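Side-chain contact in YbgK (Escherichia coli, PDB 5DUD), which serves as subunit C of the ATP-dependent 5-oxoprolinase, which cleaves 5-oxoproline to L-glutamate at the cost of ATP hydrolysis: residues T130-G135 with G141-D146. Numbering follows the deposited sequence.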
loop_
_atom_site.group_PDB
_atom_site.type_symbol
_atom_site.label_atom_id
_atom_site.label_comp_id
_atom_site.label_asym_id
_atom_site.label_seq_id
_atom_site.Cartn_x
_atom_site.Cartn_y
_atom_site.Cartn_z
ATOM N N THR A 130 7.037 -3.117 -8.543
ATOM C CA THR A 130 8.050 -3.612 -7.613
ATOM C C THR A 130 7.638 -3.326 -6.173
ATOM O O THR A 130 7.412 -2.166 -5.819
ATOM C CB THR A 130 9.419 -2.975 -7.904
ATOM O OG1 THR A 130 9.626 -2.921 -9.314
ATOM C CG2 THR A 130 10.569 -3.737 -7.262
ATOM N N ASP A 131 7.539 -4.384 -5.355
ATOM C CA ASP A 131 7.232 -4.278 -3.930
ATOM C C ASP A 131 8.550 -4.511 -3.184
ATOM O O ASP A 131 9.032 -5.642 -3.120
ATOM C CB ASP A 131 6.136 -5.288 -3.551
ATOM C CG ASP A 131 5.376 -4.953 -2.278
ATOM O OD1 ASP A 131 5.925 -4.209 -1.434
ATOM O OD2 ASP A 131 4.245 -5.458 -2.110
ATOM N N LEU A 132 9.171 -3.427 -2.702
ATOM C CA LEU A 132 10.488 -3.478 -2.063
ATOM C C LEU A 132 10.447 -4.067 -0.647
ATOM O O LEU A 132 11.456 -4.616 -0.208
ATOM C CB LEU A 132 11.110 -2.075 -2.024
ATOM C CG LEU A 132 11.338 -1.422 -3.391
ATOM C CD1 LEU A 132 11.414 0.084 -3.267
ATOM C CD2 LEU A 132 12.587 -1.958 -4.061
ATOM N N LYS A 133 9.303 -3.965 0.054
ATOM C CA LYS A 133 9.145 -4.527 1.400
ATOM C C LYS A 133 8.894 -6.035 1.334
ATOM O O LYS A 133 9.398 -6.774 2.175
ATOM C CB LYS A 133 7.986 -3.836 2.134
ATOM C CG LYS A 133 7.720 -4.359 3.549
ATOM C CD LYS A 133 6.877 -3.377 4.350
ATOM C CE LYS A 133 6.399 -3.938 5.671
ATOM N NZ LYS A 133 7.513 -4.218 6.620
ATOM N N VAL A 134 8.117 -6.476 0.331
ATOM C CA VAL A 134 7.749 -7.881 0.133
ATOM C C VAL A 134 8.807 -8.622 -0.697
ATOM O O VAL A 134 8.994 -9.822 -0.501
ATOM C CB VAL A 134 6.351 -7.978 -0.525
ATOM C CG1 VAL A 134 5.923 -9.424 -0.735
ATOM C CG2 VAL A 134 5.304 -7.221 0.293
ATOM N N GLY A 135 9.447 -7.931 -1.638
ATOM C CA GLY A 135 10.459 -8.520 -2.509
ATOM C C GLY A 135 9.881 -9.275 -3.687
ATOM O O GLY A 135 10.297 -10.403 -3.959
ATOM N N GLY A 141 12.254 -8.018 -7.437
ATOM C CA GLY A 141 11.780 -7.306 -6.253
ATOM C C GLY A 141 12.841 -6.481 -5.553
ATOM O O GLY A 141 13.012 -6.602 -4.339
ATOM N N ARG A 142 13.565 -5.654 -6.315
ATOM C CA ARG A 142 14.635 -4.813 -5.774
ATOM C C ARG A 142 14.871 -3.579 -6.647
ATOM O O ARG A 142 14.330 -3.485 -7.748
ATOM C CB ARG A 142 15.939 -5.629 -5.649
ATOM C CG ARG A 142 16.354 -6.372 -6.924
ATOM C CD ARG A 142 17.833 -6.732 -6.908
ATOM N NE ARG A 142 18.251 -7.394 -8.145
ATOM C CZ ARG A 142 18.551 -6.775 -9.286
ATOM N NH1 ARG A 142 18.468 -5.449 -9.379
ATOM N NH2 ARG A 142 18.917 -7.478 -10.350
ATOM N N LEU A 143 15.687 -2.635 -6.154
ATOM C CA LEU A 143 16.033 -1.426 -6.906
ATOM C C LEU A 143 16.950 -1.774 -8.066
ATOM O O LEU A 143 17.796 -2.656 -7.926
ATOM C CB LEU A 143 16.740 -0.402 -6.005
ATOM C CG LEU A 143 15.942 0.159 -4.827
ATOM C CD1 LEU A 143 16.839 0.966 -3.907
ATOM C CD2 LEU A 143 14.762 0.985 -5.302
ATOM N N LEU A 144 16.807 -1.084 -9.203
ATOM C CA LEU A 144 17.688 -1.345 -10.335
ATOM C C LEU A 144 19.099 -0.911 -9.959
ATOM O O LEU A 144 19.253 0.057 -9.210
ATOM C CB LEU A 144 17.197 -0.627 -11.600
ATOM C CG LEU A 144 15.835 -1.067 -12.155
ATOM C CD1 LEU A 144 15.519 -0.341 -13.443
ATOM C CD2 LEU A 144 15.787 -2.572 -12.403
ATOM N N LYS A 145 20.120 -1.675 -10.396
ATOM C CA LYS A 145 21.531 -1.380 -10.117
ATOM C C LYS A 145 22.297 -1.246 -11.447
ATOM O O LYS A 145 21.699 -1.381 -12.518
ATOM C CB LYS A 145 22.167 -2.448 -9.191
ATOM C CG LYS A 145 21.992 -3.899 -9.584
ATOM C CD LYS A 145 22.983 -4.803 -8.815
ATOM C CE LYS A 145 22.486 -6.219 -8.661
ATOM N NZ LYS A 145 23.248 -7.360 -9.236
ATOM N N ASP A 146 23.603 -0.935 -11.380
ATOM C CA ASP A 146 24.447 -0.750 -12.570
ATOM C C ASP A 146 24.729 -2.087 -13.266
ATOM O O ASP A 146 25.021 -3.076 -12.593
ATOM C CB ASP A 146 25.782 -0.087 -12.182
ATOM C CG ASP A 146 25.656 1.296 -11.568
ATOM O OD1 ASP A 146 24.691 1.521 -10.804
ATOM O OD2 ASP A 146 26.518 2.153 -11.856
HETATM O O HOH W 1 12.754 -2.967 -9.962
#
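Leu132 and Leu143 meet through their side chains, which cross at about a right angle with CD2 of Leu132 3.9 Å from CD2 of Leu143. The other methyl of Leu132, CD1, also meets Leu143 CD2, while Leu132 CD2 also lies against the Arg142-Leu143 peptide, 3.8 Å from Leu143 N. The methyl of Thr130 packs on the same backbone: chi1 of -42° sets OG1 beside the backbone N and CG2 anti to it, and CG2 lies 3.7 Å from Arg142 N and close to Gly141 CA. The backbones of Gly135 and Gly141 lie close, with CA atoms 4.2 Å apart and Gly135 CA standing 3.7 Å from Gly141 O. Gly135 ends the turn 131-135, closed by a hydrogen bond from its N to Asp131 O (2.8 Å).

The polar link is indirect. One water donates to both Thr130 OG1 and Arg142 O, the latter at 2.8 Å. The CB of Arg142 points away from 130-135; its NH1 donates to Leu143 O at 3.2 Å from above the carbonyl plane and also forms a salt bridge with Asp148.

Both segments belong to the long loop connecting strands 110-115 and 149-150, in the carboxyltransferase-like domain. Strand 12-14 lies beside this contact: Thr12 touches Thr130, Leu132 and Leu143, and Val13 O is hydrogen-bonded to Thr130 OG1.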